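Local coordinates for protein farnesyltransferase, putative (Trypanosoma cruzi, PDB 3WCA) that probably condenses two molecules of farnesyl diphosphate into squalene, a magnesium- and NAD(P)H-dependent step on the way to lanosterol, at residues C144-R149 against C161-G166. The protein carries 1 engineered substitution. Residues are numbered along the deposited sequence; the frame is centred on the assembly and turned at random.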
# COMPACT_ATOMS: atom_id res chain seq x y z
N CYS A 144 16.17 1.11 -5.16
CA CYS A 144 17.37 0.98 -5.98
C CYS A 144 17.69 -0.48 -6.21
O CYS A 144 18.03 -0.88 -7.33
CB CYS A 144 18.57 1.67 -5.31
SG CYS A 144 18.57 3.48 -5.47
N ASP A 145 17.57 -1.29 -5.16
CA ASP A 145 17.84 -2.72 -5.27
C ASP A 145 16.98 -3.37 -6.33
O ASP A 145 17.47 -4.16 -7.14
CB ASP A 145 17.62 -3.40 -3.91
CG ASP A 145 17.90 -4.91 -3.96
OD1 ASP A 145 18.77 -5.33 -4.75
OD2 ASP A 145 17.26 -5.66 -3.20
N PHE A 146 15.68 -3.05 -6.35
CA PHE A 146 14.77 -3.65 -7.32
C PHE A 146 14.67 -2.91 -8.65
O PHE A 146 13.88 -3.28 -9.50
CB PHE A 146 13.38 -3.83 -6.72
CG PHE A 146 13.28 -4.98 -5.77
CD1 PHE A 146 13.23 -6.29 -6.25
CD2 PHE A 146 13.31 -4.78 -4.39
CE1 PHE A 146 13.21 -7.37 -5.37
CE2 PHE A 146 13.30 -5.85 -3.50
CZ PHE A 146 13.25 -7.16 -4.00
N LEU A 147 15.45 -1.85 -8.81
CA LEU A 147 15.44 -1.13 -10.08
C LEU A 147 16.42 -1.87 -10.99
O LEU A 147 16.35 -1.78 -12.21
CB LEU A 147 15.90 0.31 -9.91
CG LEU A 147 14.82 1.39 -9.77
CD1 LEU A 147 15.49 2.74 -9.60
CD2 LEU A 147 13.92 1.40 -11.00
N THR A 148 17.33 -2.62 -10.36
CA THR A 148 18.34 -3.38 -11.08
C THR A 148 18.07 -4.89 -11.13
O THR A 148 18.97 -5.68 -11.42
CB THR A 148 19.75 -3.12 -10.47
OG1 THR A 148 20.72 -3.96 -11.12
CG2 THR A 148 19.76 -3.38 -8.97
N ARG A 149 16.83 -5.29 -10.84
CA ARG A 149 16.47 -6.71 -10.89
C ARG A 149 14.96 -6.95 -10.82
O ARG A 149 14.19 -6.06 -10.45
CB ARG A 149 17.16 -7.50 -9.78
CG ARG A 149 16.85 -7.03 -8.37
CD ARG A 149 16.84 -8.21 -7.42
NE ARG A 149 17.00 -7.83 -6.02
CZ ARG A 149 16.62 -8.59 -5.00
NH1 ARG A 149 16.05 -9.76 -5.23
NH2 ARG A 149 16.82 -8.18 -3.75
N CYS A 161 7.60 -5.43 -1.29
CA CYS A 161 6.41 -4.86 -0.68
C CYS A 161 6.82 -4.16 0.60
O CYS A 161 6.26 -3.11 0.95
CB CYS A 161 5.37 -5.95 -0.38
SG CYS A 161 4.50 -6.55 -1.86
N HIS A 162 7.79 -4.73 1.30
CA HIS A 162 8.29 -4.16 2.54
C HIS A 162 8.86 -2.76 2.28
O HIS A 162 8.52 -1.81 2.97
CB HIS A 162 9.38 -5.05 3.14
CG HIS A 162 10.19 -4.40 4.21
ND1 HIS A 162 9.68 -4.11 5.46
CD2 HIS A 162 11.48 -3.96 4.22
CE1 HIS A 162 10.62 -3.52 6.19
NE2 HIS A 162 11.71 -3.42 5.46
N TYR A 163 9.71 -2.65 1.27
CA TYR A 163 10.34 -1.38 0.93
C TYR A 163 9.40 -0.28 0.47
O TYR A 163 9.63 0.89 0.76
CB TYR A 163 11.39 -1.57 -0.19
CG TYR A 163 12.66 -2.33 0.19
CD1 TYR A 163 13.43 -1.96 1.30
CD2 TYR A 163 13.10 -3.40 -0.58
CE1 TYR A 163 14.61 -2.64 1.62
CE2 TYR A 163 14.28 -4.09 -0.28
CZ TYR A 163 15.03 -3.71 0.82
OH TYR A 163 16.19 -4.40 1.12
N VAL A 164 8.34 -0.63 -0.26
CA VAL A 164 7.47 0.41 -0.76
C VAL A 164 6.15 0.60 -0.03
O VAL A 164 5.44 1.56 -0.32
CB VAL A 164 7.17 0.23 -2.28
CG1 VAL A 164 8.50 0.13 -3.06
CG2 VAL A 164 6.30 -1.02 -2.51
N ALA A 165 5.85 -0.29 0.91
CA ALA A 165 4.60 -0.22 1.66
C ALA A 165 4.75 -0.64 3.13
O ALA A 165 4.23 0.02 4.03
CB ALA A 165 3.55 -1.10 0.99
N GLY A 166 5.45 -1.74 3.36
CA GLY A 166 5.66 -2.19 4.72
C GLY A 166 6.33 -1.12 5.57
O GLY A 166 6.03 -0.98 6.76
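Phe146 and Tyr163 meet edge against edge: CE2 of Phe146 lies 3.8 Å from CE2 of Tyr163, and CD2 of Tyr163 is close to the same Phe146 atom. Each of these carbons sits at the edge of the other ring, in or near its plane, so neither ring offers its face to the other; the two side chains cross at about a right angle. In both residues CG stands anti to the carbonyl carbon (chi1 -76° in Phe146, -69° in Tyr163), which carries the rings into the gap between backbones whose nearest CA atoms are 9.6 Å apart.

This ring touch is the tight part of the contact, and Arg149 backs it. The guanidinium of Arg149 lies roughly parallel over one face of the Phe146 ring, offset toward its rim, with CE1 of Phe146 3.6 Å above the guanidinium plane and over its centre. Asp145 holds that group in position: NH2 of Arg149 donates to OD2 of Asp145 at 2.6 Å on the syn side of the carboxylate, and a weak second bond runs from NE to OD1 at 3.3 Å. Asp156 takes NH1 in a further salt bridge, while the ring of Tyr160 meets Phe146 edge-to-face.

Between Asp145 and Tyr163 the fit is looser. OD2 of Asp145 comes only to 4.5 Å from CE2 of Tyr163, obliquely to the ring, and the two segments together bury just 96 Å². Asp145, Phe146 and Tyr163 all remain partly exposed, so the contact lies at the surface and borders on solvent.

The pair links the C-terminal end of helix 126-147 to helix 154-179, across the short connection between them. It lies outside the first shell of the metal site: the Phe146 side chain is about 9 Å from the bound magnesium and about 6 Å from the side chain of its ligand Glu71. Ala165, on the same helix as Tyr163, belongs to the farnesyl thiodiphosphate pocket of this all-helical squalene/phytoene synthase fold.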